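Local coordinates for protein farnesyl pyrophosphate synthase (Pseudomonas aeruginosa, PDB 3ZOU) that catalyses the magnesium-dependent condensation of geranyl diphosphate with isopentenyl diphosphate, giving the fifteen-carbon isoprenoid farnesyl diphosphate, at residues Ala72-Leu75 with Ile76-Tyr79; Ala172-Glu175 with Val176-Arg179; Pro248-Pro251 with Ala252-Leu256; Lys260-Ala263 with Leu264-Asp268. One frame throughout, in Å; residues are numbered along the deposited sequence. Where two conformers were deposited one is given.

Contact 1 (Ala72-Leu75 with Ile76-Tyr79); sequences AVEL and IHAY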
ATOM      1  N   ALA A  72       3.566   1.723 -11.415  1.00  9.04           N
ATOM      2  CA  ALA A  72       2.688   1.696 -10.210  1.00  9.13           C
ATOM      3  C   ALA A  72       1.470   0.870 -10.461  1.00  9.30           C
ATOM      4  O   ALA A  72       1.087   0.032  -9.629  1.00  8.51           O
ATOM      5  CB  ALA A  72       2.337   3.076  -9.760  1.00 10.20           C
ATOM      6  N   VAL A  73       0.790   1.062 -11.601  1.00  9.09           N
ATOM      7  CA  VAL A  73      -0.432   0.279 -11.801  1.00  9.22           C
ATOM      8  C   VAL A  73      -0.132  -1.187 -11.989  1.00  8.85           C
ATOM      9  O   VAL A  73      -0.911  -2.025 -11.556  1.00  9.68           O
ATOM     10  CB  VAL A  73      -1.352   0.839 -12.920  1.00  8.84           C
ATOM     11  CG1 VAL A  73      -1.783   2.244 -12.503  1.00  9.34           C
ATOM     12  CG2 VAL A  73      -0.642   0.869 -14.285  1.00  9.33           C
ATOM     13  N   GLU A  74       1.013  -1.531 -12.587  1.00  8.62           N
ATOM     14  CA  GLU A  74       1.369  -2.907 -12.752  1.00  9.48           C
ATOM     15  C   GLU A  74       1.715  -3.555 -11.411  1.00  9.57           C
ATOM     16  O   GLU A  74       1.400  -4.689 -11.177  1.00  9.83           O
ATOM     17  CB  GLU A  74       2.490  -3.119 -13.792  1.00  9.30           C
ATOM     18  CG  GLU A  74       2.619  -4.579 -14.168  1.00 10.12           C
ATOM     19  CD  GLU A  74       1.422  -5.234 -14.903  1.00 10.78           C
ATOM     20  OE1 GLU A  74       0.563  -4.480 -15.409  1.00 13.65           O
ATOM     21  OE2 GLU A  74       1.429  -6.465 -14.964  1.00 12.32           O
ATOM     22  N   LEU A  75       2.357  -2.767 -10.555  1.00  8.73           N
ATOM     23  CA  LEU A  75       2.706  -3.272  -9.226  1.00  8.72           C
ATOM     24  C   LEU A  75       1.452  -3.583  -8.441  1.00  8.70           C
ATOM     25  O   LEU A  75       1.413  -4.603  -7.727  1.00  8.49           O
ATOM     26  CB  LEU A  75       3.582  -2.284  -8.499  1.00  8.41           C
ATOM     27  CG  LEU A  75       5.034  -2.259  -9.056  1.00  9.17           C
ATOM     28  CD1 LEU A  75       5.709  -1.004  -8.570  1.00 10.87           C
ATOM     29  CD2 LEU A  75       5.844  -3.493  -8.710  1.00  9.89           C
ATOM     30  N   ILE A  76       0.466  -2.675  -8.488  1.00  7.97           N
ATOM     31  CA  ILE A  76      -0.776  -2.944  -7.774  1.00  8.16           C
ATOM     32  C   ILE A  76      -1.405  -4.249  -8.357  1.00  8.86           C
ATOM     33  O   ILE A  76      -1.940  -5.113  -7.633  1.00  8.42           O
ATOM     34  CB  ILE A  76      -1.755  -1.762  -7.818  1.00  8.14           C
ATOM     35  CG1 ILE A  76      -1.199  -0.536  -7.055  1.00  8.98           C
ATOM     36  CG2 ILE A  76      -3.155  -2.153  -7.301  1.00  9.01           C
ATOM     37  CD1 ILE A  76      -0.980  -0.772  -5.580  1.00 10.33           C
ATOM     38  N   HIS A  77      -1.547  -4.292  -9.661  1.00  7.78           N
ATOM     39  CA  HIS A  77      -2.100  -5.429 -10.329  1.00  7.95           C
ATOM     40  C   HIS A  77      -1.402  -6.765  -9.910  1.00  8.03           C
ATOM     41  O   HIS A  77      -2.048  -7.702  -9.473  1.00  8.54           O
ATOM     42  CB  HIS A  77      -2.026  -5.248 -11.851  1.00  9.38           C
ATOM     43  CG  HIS A  77      -2.619  -6.371 -12.618  1.00 10.27           C
ATOM     44  ND1 HIS A  77      -3.891  -6.849 -12.437  1.00 11.85           N
ATOM     45  CD2 HIS A  77      -2.054  -7.171 -13.549  1.00 11.39           C
ATOM     46  CE1 HIS A  77      -4.091  -7.857 -13.257  1.00 12.14           C
ATOM     47  NE2 HIS A  77      -2.982  -8.074 -13.923  1.00 12.33           N
ATOM     48  N   ALA A  78      -0.090  -6.756  -9.942  1.00  9.02           N
ATOM     49  CA  ALA A  78       0.715  -7.943  -9.596  1.00  8.41           C
ATOM     50  C   ALA A  78       0.472  -8.353  -8.159  1.00  9.32           C
ATOM     51  O   ALA A  78       0.286  -9.508  -7.880  1.00  9.46           O
ATOM     52  CB  ALA A  78       2.179  -7.647  -9.811  1.00  9.45           C
ATOM     53  N   TYR A  79       0.454  -7.366  -7.238  1.00  8.21           N
ATOM     54  CA  TYR A  79       0.291  -7.723  -5.797  1.00  8.00           C
ATOM     55  C   TYR A  79      -1.112  -8.353  -5.654  1.00  8.61           C
ATOM     56  O   TYR A  79      -1.273  -9.378  -4.939  1.00  8.15           O
ATOM     57  CB  TYR A  79       0.505  -6.572  -4.837  1.00  9.18           C
ATOM     58  CG  TYR A  79      -0.752  -6.084  -4.103  1.00  8.63           C
ATOM     59  CD1 TYR A  79      -1.288  -6.833  -3.096  1.00 10.05           C
ATOM     60  CD2 TYR A  79      -1.368  -4.889  -4.389  1.00  8.81           C
ATOM     61  CE1 TYR A  79      -2.441  -6.427  -2.429  1.00 10.47           C
ATOM     62  CE2 TYR A  79      -2.530  -4.481  -3.750  1.00  9.19           C
ATOM     63  CZ  TYR A  79      -3.053  -5.234  -2.763  1.00  9.73           C
ATOM     64  OH  TYR A  79      -4.205  -4.842  -2.161  1.00 10.31           O
TER
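E74 runs alongside H77, one turn ahead on helix 67-85, a core helix of the all-alpha isoprenoid synthase fold. Both side chains set CG opposite the backbone nitrogen (chi1 -167° in E74, -178° in H77), which sends them the same way off the helix. The glutamate then bends at chi2, and its OE2 comes to the edge of the imidazole, in the ring plane, 3.8 Å from CD2 of H77. The carboxylate itself is turned 62° from that plane. The strong partner of E74 OE2 is R46, through a salt bridge that would offset the charge of this buried acid. Much of the remaining surface is apolar. L75 and I76 turn their branched chains to helix 107-126, I76 also meeting L145 and A149 of helix 135-149, while small A72 lets L125 and L145 of these two helices lie close. Y79 stacks edge-to-face with H83, and its side chain lies about 5 Å from the bound geranyl diphosphate, whose magnesium ions are held by D84 and D90 further along. Four i to i+4 backbone bonds keep the turn regular, among them A78 N to E74 O at 2.8 Å. Beside that bond, CB of A78 rests 3.4 Å from E74 O.

Contact 2 (Ala172-Glu175 with Val176-Arg179); sequences AALE and VMHR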
ATOM      1  N   ALA A 172     -26.931  -5.827 -12.860  1.00 19.04           N
ATOM      2  CA  ALA A 172     -26.506  -4.641 -12.159  1.00 18.73           C
ATOM      3  C   ALA A 172     -25.449  -4.998 -11.072  1.00 17.94           C
ATOM      4  O   ALA A 172     -24.427  -4.321 -10.963  1.00 17.41           O
ATOM      5  CB  ALA A 172     -27.690  -3.879 -11.535  1.00 21.21           C
ATOM      6  N   ALA A 173     -25.689  -6.039 -10.313  1.00 19.55           N
ATOM      7  CA  ALA A 173     -24.789  -6.446  -9.276  1.00 18.25           C
ATOM      8  C   ALA A 173     -23.479  -7.029  -9.848  1.00 18.03           C
ATOM      9  O   ALA A 173     -22.394  -6.784  -9.290  1.00 17.35           O
ATOM     10  CB  ALA A 173     -25.452  -7.432  -8.335  1.00 18.82           C
ATOM     11  N   LEU A 174     -23.574  -7.761 -10.952  1.00 17.09           N
ATOM     12  CA  LEU A 174     -22.372  -8.263 -11.609  1.00 16.87           C
ATOM     13  C   LEU A 174     -21.524  -7.075 -12.031  1.00 16.50           C
ATOM     14  O   LEU A 174     -20.282  -7.132 -11.880  1.00 15.51           O
ATOM     15  CB  LEU A 174     -22.722  -9.148 -12.801  1.00 17.77           C
ATOM     16  CG  LEU A 174     -21.538  -9.778 -13.565  1.00 18.42           C
ATOM     17  CD1 LEU A 174     -20.762 -10.728 -12.636  1.00 19.46           C
ATOM     18  CD2 LEU A 174     -22.013 -10.554 -14.766  1.00 19.86           C
ATOM     19  N   GLU A 175     -22.149  -6.030 -12.522  1.00 15.44           N
ATOM     20  CA  GLU A 175     -21.436  -4.851 -13.020  1.00 15.56           C
ATOM     21  C   GLU A 175     -20.811  -4.027 -11.888  1.00 14.95           C
ATOM     22  O   GLU A 175     -19.670  -3.531 -12.035  1.00 14.01           O
ATOM     23  CB  GLU A 175     -22.273  -4.011 -13.973  1.00 19.29           C
ATOM     24  CG  GLU A 175     -22.455  -4.822 -15.249  1.00 23.39           C
ATOM     25  CD  GLU A 175     -23.184  -4.083 -16.353  1.00 25.55           C
ATOM     26  OE1 GLU A 175     -23.657  -2.946 -16.118  1.00 26.57           O
ATOM     27  OE2 GLU A 175     -23.239  -4.661 -17.455  1.00 26.27           O
ATOM     28  N   VAL A 176     -21.543  -3.931 -10.763  1.00 14.84           N
ATOM     29  CA  VAL A 176     -20.962  -3.262  -9.569  1.00 13.66           C
ATOM     30  C   VAL A 176     -19.656  -4.012  -9.183  1.00 13.89           C
ATOM     31  O   VAL A 176     -18.642  -3.389  -8.887  1.00 12.85           O
ATOM     32  CB  VAL A 176     -21.926  -3.300  -8.363  1.00 14.85           C
ATOM     33  CG1 VAL A 176     -21.245  -2.937  -7.038  1.00 14.66           C
ATOM     34  CG2 VAL A 176     -23.029  -2.282  -8.624  1.00 15.69           C
ATOM     35  N   MET A 177     -19.705  -5.334  -9.201  0.60 12.64           N
ATOM     36  CA  MET A 177     -18.551  -6.156  -8.793  0.60 11.79           C
ATOM     37  C   MET A 177     -17.402  -5.863  -9.745  0.60 11.41           C
ATOM     38  O   MET A 177     -16.288  -5.561  -9.340  0.60 10.72           O
ATOM     39  CB  MET A 177     -18.906  -7.611  -8.824  0.60 11.48           C
ATOM     40  CG  MET A 177     -17.848  -8.539  -8.310  0.60 11.13           C
ATOM     41  SD  MET A 177     -16.540  -8.966  -9.474  0.60 11.65           S
ATOM     42  CE  MET A 177     -17.401 -10.092 -10.577  0.60 12.58           C
ATOM     43  N   HIS A 178     -17.692  -5.975 -11.045  1.00 11.57           N
ATOM     44  CA  HIS A 178     -16.638  -5.754 -12.064  1.00 11.39           C
ATOM     45  C   HIS A 178     -16.075  -4.359 -11.977  1.00 11.06           C
ATOM     46  O   HIS A 178     -14.828  -4.189 -12.045  1.00 10.75           O
ATOM     47  CB  HIS A 178     -17.132  -6.017 -13.498  1.00 12.58           C
ATOM     48  CG  HIS A 178     -17.275  -7.456 -13.837  1.00 14.12           C
ATOM     49  ND1 HIS A 178     -16.375  -8.409 -13.472  1.00 15.44           N
ATOM     50  CD2 HIS A 178     -18.251  -8.108 -14.536  1.00 13.59           C
ATOM     51  CE1 HIS A 178     -16.776  -9.587 -13.935  1.00 17.06           C
ATOM     52  NE2 HIS A 178     -17.908  -9.404 -14.586  1.00 14.02           N
ATOM     53  N   ARG A 179     -16.935  -3.341 -11.840  1.00 11.17           N
ATOM     54  CA  ARG A 179     -16.482  -1.970 -11.797  1.00 11.91           C
ATOM     55  C   ARG A 179     -15.486  -1.756 -10.640  1.00 12.15           C
ATOM     56  O   ARG A 179     -14.540  -1.005 -10.770  1.00 12.79           O
ATOM     57  CB  ARG A 179     -17.641  -0.966 -11.742  1.00 15.82           C
ATOM     58  CG  ARG A 179     -18.449  -0.848 -13.045  1.00 21.08           C
ATOM     59  CD  ARG A 179     -19.544   0.256 -13.018  1.00 25.66           C
ATOM     60  NE  ARG A 179     -19.750   0.647 -11.651  1.00 33.53           N
ATOM     61  CZ  ARG A 179     -20.811   0.368 -10.870  1.00 36.95           C
ATOM     62  NH1 ARG A 179     -21.919  -0.237 -11.366  1.00 36.61           N
ATOM     63  NH2 ARG A 179     -20.713   0.707  -9.549  1.00 31.31           N
TER
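The carbonyl oxygen E175 O takes the shortest polar bond here, 2.7 Å from R179 N and fairly straight at 163°. The R179 side chain then closes over the same carbonyl: its CG lies 3.1 Å from E175 O, and a bend at chi3 brings the guanidinium back along the helix until V176 CA lies 3.5 Å above the guanidinium plane, offset toward its rim. On this exposed flank the guanidinium comes close to the like-charged R26 of the second subunit. On the inward side L174 and H178, one turn apart, cross obliquely. L174 sets CG opposite its backbone nitrogen (chi1 -178°), and its CD1 lies 3.7 Å from NE2 of H178, its CG 3.8 Å from CD2, so the leucine branch packs against a ring whose side chain is about 4 Å from a bound magnesium ion. The E175 carboxylate is not paired with R179: OE2 accepts from Y262 and Q171, with a weak bond from Y250, several donors for one acid. Helix 171-196 of the isoprenoid synthase fold is thus wedged between neighbours, with E175 and H178 on L217 of helix 202-227, L174 on Y250 and L253 of helix 250-254, and M177 on I160 and D161 of helix 154-163.

Contact 3 (Pro248-Pro251 with Ala252-Leu256); sequences PTYP and ALLGL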
ATOM      1  N   PRO A 248     -22.645 -17.291 -13.000  1.00 44.08           N
ATOM      2  CA  PRO A 248     -23.535 -16.209 -13.423  1.00 48.90           C
ATOM      3  C   PRO A 248     -22.779 -15.210 -14.333  1.00 44.26           C
ATOM      4  O   PRO A 248     -22.119 -14.280 -13.866  1.00 43.65           O
ATOM      5  CB  PRO A 248     -23.959 -15.582 -12.093  1.00 51.99           C
ATOM      6  CG  PRO A 248     -22.790 -15.841 -11.177  1.00 55.73           C
ATOM      7  CD  PRO A 248     -21.905 -16.911 -11.790  1.00 53.53           C
ATOM      8  N   THR A 249     -22.910 -15.414 -15.639  1.00 34.55           N
ATOM      9  CA  THR A 249     -22.024 -14.791 -16.646  1.00 30.95           C
ATOM     10  C   THR A 249     -22.839 -13.918 -17.543  1.00 27.12           C
ATOM     11  O   THR A 249     -24.060 -13.962 -17.540  1.00 25.45           O
ATOM     12  CB  THR A 249     -21.370 -15.861 -17.494  1.00 31.55           C
ATOM     13  OG1 THR A 249     -22.401 -16.563 -18.212  1.00 29.94           O
ATOM     14  CG2 THR A 249     -20.578 -16.861 -16.621  1.00 31.96           C
ATOM     15  N   TYR A 250     -22.191 -13.083 -18.355  1.00 21.13           N
ATOM     16  CA  TYR A 250     -22.960 -12.281 -19.259  1.00 19.33           C
ATOM     17  C   TYR A 250     -23.832 -13.112 -20.255  1.00 17.90           C
ATOM     18  O   TYR A 250     -24.969 -12.738 -20.449  1.00 20.88           O
ATOM     19  CB  TYR A 250     -22.080 -11.221 -19.980  1.00 19.59           C
ATOM     20  CG  TYR A 250     -21.722 -10.076 -19.084  1.00 19.66           C
ATOM     21  CD1 TYR A 250     -22.627  -9.067 -18.809  1.00 19.76           C
ATOM     22  CD2 TYR A 250     -20.474  -9.999 -18.502  1.00 20.61           C
ATOM     23  CE1 TYR A 250     -22.325  -8.038 -17.966  1.00 23.77           C
ATOM     24  CE2 TYR A 250     -20.160  -8.953 -17.664  1.00 21.28           C
ATOM     25  CZ  TYR A 250     -21.104  -7.982 -17.412  1.00 23.70           C
ATOM     26  OH  TYR A 250     -20.815  -6.909 -16.618  1.00 31.99           O
ATOM     27  N   PRO A 251     -23.275 -14.168 -20.852  1.00 19.95           N
ATOM     28  CA  PRO A 251     -24.152 -15.042 -21.690  1.00 21.16           C
ATOM     29  C   PRO A 251     -25.340 -15.632 -20.939  1.00 23.60           C
ATOM     30  O   PRO A 251     -26.473 -15.661 -21.488  1.00 23.77           O
ATOM     31  CB  PRO A 251     -23.198 -16.132 -22.165  1.00 23.51           C
ATOM     32  CG  PRO A 251     -21.879 -15.426 -22.249  1.00 23.35           C
ATOM     33  CD  PRO A 251     -21.878 -14.550 -21.004  1.00 21.77           C
ATOM     34  N   ALA A 252     -25.129 -16.032 -19.685  1.00 24.67           N
ATOM     35  CA  ALA A 252     -26.267 -16.611 -18.903  1.00 26.41           C
ATOM     36  C   ALA A 252     -27.306 -15.566 -18.643  1.00 26.74           C
ATOM     37  O   ALA A 252     -28.526 -15.835 -18.658  1.00 27.48           O
ATOM     38  CB  ALA A 252     -25.781 -17.220 -17.606  1.00 28.80           C
ATOM     39  N   LEU A 253     -26.877 -14.327 -18.429  1.00 24.50           N
ATOM     40  CA  LEU A 253     -27.794 -13.296 -18.014  1.00 22.57           C
ATOM     41  C   LEU A 253     -28.564 -12.674 -19.133  1.00 24.00           C
ATOM     42  O   LEU A 253     -29.773 -12.417 -19.031  1.00 31.63           O
ATOM     43  CB  LEU A 253     -27.036 -12.178 -17.282  1.00 24.12           C
ATOM     44  CG  LEU A 253     -26.671 -12.458 -15.846  1.00 28.35           C
ATOM     45  CD1 LEU A 253     -25.698 -11.385 -15.373  1.00 29.59           C
ATOM     46  CD2 LEU A 253     -27.891 -12.474 -14.954  1.00 32.21           C
ATOM     47  N   LEU A 254     -27.870 -12.485 -20.261  1.00 21.00           N
ATOM     48  CA  LEU A 254     -28.403 -11.767 -21.364  1.00 21.64           C
ATOM     49  C   LEU A 254     -28.842 -12.695 -22.523  1.00 18.43           C
ATOM     50  O   LEU A 254     -29.620 -12.268 -23.352  1.00 23.72           O
ATOM     51  CB  LEU A 254     -27.301 -10.827 -21.892  1.00 23.11           C
ATOM     52  CG  LEU A 254     -26.913  -9.715 -20.912  1.00 24.49           C
ATOM     53  CD1 LEU A 254     -25.830  -8.880 -21.585  1.00 25.58           C
ATOM     54  CD2 LEU A 254     -28.069  -8.800 -20.564  1.00 26.95           C
ATOM     55  N   GLY A 255     -28.256 -13.870 -22.597  1.00 19.83           N
ATOM     56  CA  GLY A 255     -28.271 -14.794 -23.708  1.00 21.91           C
ATOM     57  C   GLY A 255     -26.977 -14.583 -24.482  1.00 25.56           C
ATOM     58  O   GLY A 255     -26.431 -13.469 -24.399  1.00 26.01           O
ATOM     59  N   LEU A 256     -26.483 -15.620 -25.162  1.00 25.44           N
ATOM     60  CA  LEU A 256     -25.199 -15.568 -25.883  1.00 29.09           C
ATOM     61  C   LEU A 256     -25.164 -14.466 -26.907  1.00 28.56           C
ATOM     62  O   LEU A 256     -24.247 -13.563 -26.934  1.00 25.87           O
ATOM     63  CB  LEU A 256     -24.839 -16.927 -26.531  1.00 30.48           C
ATOM     64  CG  LEU A 256     -23.455 -17.017 -27.218  1.00 31.77           C
ATOM     65  CD1 LEU A 256     -22.327 -16.608 -26.287  1.00 32.66           C
ATOM     66  CD2 LEU A 256     -23.202 -18.416 -27.771  1.00 32.94           C
TER
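The phenol ring of Y250 is met at its edge by L254, whose CD1 lies near the ring plane, 4.2 Å from CD1 of Y250. Other helices add to its surroundings, with L217 and V221 of helix 202-227 and Y262 of helix 256-273, so the aromatic ring packs among largely apolar side chains. The saturated ring of P251 meets L256 at the same distance, CG to CD1 4.2 Å. Residues 250-254 form a short helix of about one and a half turns, opened by an N-cap. T249 is the cap: with chi1 at 63°, OG1 sits between the backbone nitrogen and the carbonyl carbon and turns back over the first turn to accept A252 N at 3.1 Å. A proline fits just inside such a cap, because P251 has no N-H to satisfy, while the N-H of Y250 is taken by D224. That aspartate belongs to the DDILD sequence, the second aspartate-rich motif of prenyl synthases, and the side chain of T249 lies about 5 Å from a magnesium ion. T249 N is buried without a partner in the model. L254 N bonds to Y250 O at 2.9 Å, and L253 lays its CG 3.5 Å from T249 O. The helix ends at G255, whose positive phi of 98° is easily reached without a side chain; G255 N still bonds to P251 O at 2.8 Å, bent to 132°, and the same glycine is the N-cap residue of helix 256-273.

Contact 4 (Lys260-Ala263 with Leu264-Asp268); sequences KGYA and LELRD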
ATOM      1  N   LYS A 260     -23.013 -10.838 -26.993  1.00 18.85           N
ATOM      2  CA  LYS A 260     -22.109 -10.410 -28.115  1.00 18.70           C
ATOM      3  C   LYS A 260     -22.452  -8.977 -28.570  1.00 17.73           C
ATOM      4  O   LYS A 260     -21.585  -8.127 -28.811  1.00 16.50           O
ATOM      5  CB  LYS A 260     -22.222 -11.387 -29.261  1.00 17.43           C
ATOM      6  CG  LYS A 260     -21.618 -12.718 -28.951  1.00 18.84           C
ATOM      7  CD  LYS A 260     -21.861 -13.739 -30.058  1.00 20.70           C
ATOM      8  CE  LYS A 260     -20.993 -14.921 -29.806  1.00 23.83           C
ATOM      9  NZ  LYS A 260     -21.018 -15.997 -30.837  1.00 26.82           N
ATOM     10  N   GLY A 261     -23.753  -8.672 -28.634  1.00 17.00           N
ATOM     11  CA  GLY A 261     -24.232  -7.371 -28.925  1.00 15.54           C
ATOM     12  C   GLY A 261     -23.829  -6.270 -27.984  1.00 16.10           C
ATOM     13  O   GLY A 261     -23.536  -5.100 -28.333  1.00 16.31           O
ATOM     14  N   TYR A 262     -23.911  -6.634 -26.693  1.00 14.75           N
ATOM     15  CA  TYR A 262     -23.524  -5.729 -25.658  1.00 16.52           C
ATOM     16  C   TYR A 262     -22.014  -5.417 -25.695  1.00 14.68           C
ATOM     17  O   TYR A 262     -21.660  -4.304 -25.476  1.00 15.89           O
ATOM     18  CB  TYR A 262     -23.896  -6.351 -24.319  1.00 15.85           C
ATOM     19  CG  TYR A 262     -23.684  -5.467 -23.086  1.00 16.92           C
ATOM     20  CD1 TYR A 262     -24.039  -4.106 -23.061  1.00 16.20           C
ATOM     21  CD2 TYR A 262     -23.137  -6.032 -21.935  1.00 16.72           C
ATOM     22  CE1 TYR A 262     -23.881  -3.331 -21.918  1.00 18.42           C
ATOM     23  CE2 TYR A 262     -22.980  -5.254 -20.791  1.00 16.65           C
ATOM     24  CZ  TYR A 262     -23.329  -3.921 -20.802  1.00 18.28           C
ATOM     25  OH  TYR A 262     -23.134  -3.127 -19.679  1.00 21.83           O
ATOM     26  N   ALA A 263     -21.213  -6.386 -26.026  1.00 14.77           N
ATOM     27  CA  ALA A 263     -19.753  -6.156 -26.180  1.00 13.20           C
ATOM     28  C   ALA A 263     -19.509  -5.116 -27.234  1.00 13.34           C
ATOM     29  O   ALA A 263     -18.755  -4.180 -27.023  1.00 14.12           O
ATOM     30  CB  ALA A 263     -19.023  -7.430 -26.491  1.00 14.04           C
ATOM     31  N   LEU A 264     -20.238  -5.215 -28.353  1.00 13.91           N
ATOM     32  CA  LEU A 264     -20.100  -4.151 -29.356  1.00 14.07           C
ATOM     33  C   LEU A 264     -20.537  -2.783 -28.917  1.00 14.09           C
ATOM     34  O   LEU A 264     -19.930  -1.766 -29.220  1.00 15.19           O
ATOM     35  CB  LEU A 264     -20.838  -4.507 -30.681  1.00 14.16           C
ATOM     36  CG  LEU A 264     -20.394  -5.802 -31.339  1.00 16.52           C
ATOM     37  CD1 LEU A 264     -21.116  -5.923 -32.674  1.00 17.80           C
ATOM     38  CD2 LEU A 264     -18.908  -5.908 -31.567  1.00 18.22           C
ATOM     39  N   GLU A 265     -21.640  -2.739 -28.163  1.00 16.47           N
ATOM     40  CA  GLU A 265     -22.144  -1.485 -27.631  0.50 15.89           C
ATOM     41  C   GLU A 265     -21.123  -0.826 -26.697  1.00 15.35           C
ATOM     42  O   GLU A 265     -20.964   0.381 -26.733  1.00 16.07           O
ATOM     43  CB  GLU A 265     -23.462  -1.707 -26.880  0.50 17.08           C
ATOM     44  CG  GLU A 265     -24.574  -2.176 -27.808  0.50 19.33           C
ATOM     45  CD  GLU A 265     -25.838  -2.604 -27.122  0.50 21.84           C
ATOM     46  OE1 GLU A 265     -25.853  -2.883 -25.897  0.50 25.29           O
ATOM     47  OE2 GLU A 265     -26.819  -2.706 -27.880  0.50 22.50           O
ATOM     48  N   LEU A 266     -20.443  -1.632 -25.889  1.00 15.27           N
ATOM     49  CA  LEU A 266     -19.405  -1.135 -24.949  1.00 15.13           C
ATOM     50  C   LEU A 266     -18.192  -0.593 -25.735  1.00 14.97           C
ATOM     51  O   LEU A 266     -17.699   0.508 -25.464  1.00 13.64           O
ATOM     52  CB  LEU A 266     -18.984  -2.226 -23.952  1.00 15.02           C
ATOM     53  CG  LEU A 266     -20.107  -2.601 -22.934  1.00 16.75           C
ATOM     54  CD1 LEU A 266     -19.737  -3.902 -22.327  1.00 16.09           C
ATOM     55  CD2 LEU A 266     -20.289  -1.463 -21.911  1.00 17.77           C
ATOM     56  N   ARG A 267     -17.759  -1.361 -26.740  1.00 14.24           N
ATOM     57  CA  ARG A 267     -16.713  -0.836 -27.631  1.00 14.49           C
ATOM     58  C   ARG A 267     -17.160   0.536 -28.198  1.00 14.46           C
ATOM     59  O   ARG A 267     -16.425   1.518 -28.253  1.00 11.97           O
ATOM     60  CB  ARG A 267     -16.504  -1.744 -28.802  1.00 14.24           C
ATOM     61  CG  ARG A 267     -15.569  -1.174 -29.870  1.00 14.21           C
ATOM     62  CD  ARG A 267     -15.769  -1.876 -31.197  1.00 14.26           C
ATOM     63  NE  ARG A 267     -17.114  -1.636 -31.690  1.00 13.30           N
ATOM     64  CZ  ARG A 267     -17.653  -2.314 -32.705  1.00 14.15           C
ATOM     65  NH1 ARG A 267     -16.967  -3.324 -33.219  1.00 13.30           N
ATOM     66  NH2 ARG A 267     -18.917  -2.040 -33.079  1.00 15.72           N
ATOM     67  N   ASP A 268     -18.392   0.602 -28.677  1.00 14.56           N
ATOM     68  CA  ASP A 268     -18.861   1.852 -29.224  1.00 15.62           C
ATOM     69  C   ASP A 268     -18.899   3.004 -28.253  1.00 14.32           C
ATOM     70  O   ASP A 268     -18.612   4.099 -28.586  1.00 13.90           O
ATOM     71  CB  ASP A 268     -20.243   1.676 -29.869  1.00 16.51           C
ATOM     72  CG  ASP A 268     -20.242   0.766 -31.029  1.00 18.24           C
ATOM     73  OD1 ASP A 268     -19.146   0.477 -31.612  1.00 16.32           O
ATOM     74  OD2 ASP A 268     -21.381   0.355 -31.417  1.00 20.35           O
TER
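With CG of Y262 opposite its backbone nitrogen (chi1 -174°) and CG of L266 opposite its carbonyl carbon (chi1 -68°), the two side chains converge across one turn of helix 256-273. The result is a CH-pi contact: CD1 of L266 sits 3.9 Å from the centroid of the Y262 ring, only 13° from the ring normal, while CD2 reaches the phenol end, 4.0 Å from OH. A branched leucine fits because one methyl sits over the centre of the face while the other lies along the phenol end. In one of its two conformers E265 brings OE1 to the edge of the same ring, in its plane and 3.6 Å from CD1 of Y262. Helix 202-227 receives both Y262, on L217 and V221, and L266, on A218 and V221, so the pair is part of the packing of helix 256-273 on helix 202-227 in the all-alpha isoprenoid synthase fold. Around the helix, small A263 lies against V292 of helix 282-293. R267 bends at chi3 to hold its neighbour D268 side-on, NE and NH2 both 2.9 Å from OD1 and on the same face of the carboxylate. Main-chain bonds hold the spacing, as in L266 N to Y262 O at 3.0 Å. With its hydroxyl engaged by E175, the tyrosine ring offers its face to the L266 methyl and its C-H edge to the E265 carboxylate.

Overall arrangement
The four contacts follow one another along the chain on four helices of the largely helical isoprenoid synthase fold. Contact 1 lies on helix 67-85, centre about 7 Å from the centre of the chain. Contact 2, on helix 171-196, has its centre about 22 Å from that of contact 1. Contacts 3 and 4, on the successive helices 250-254 and 256-273, are more peripheral, and the centres of contacts 2, 3 and 4 lie about 14 to 17 Å from one another. Contacts 2, 3 and 4 touch one another through L174, E175, Y250, L254 and Y262, joining three helices, whereas contact 1 touches none of them. Between the two groups lie the bound geranyl diphosphate and magnesium, consistent with helices framing a shared active-site cavity.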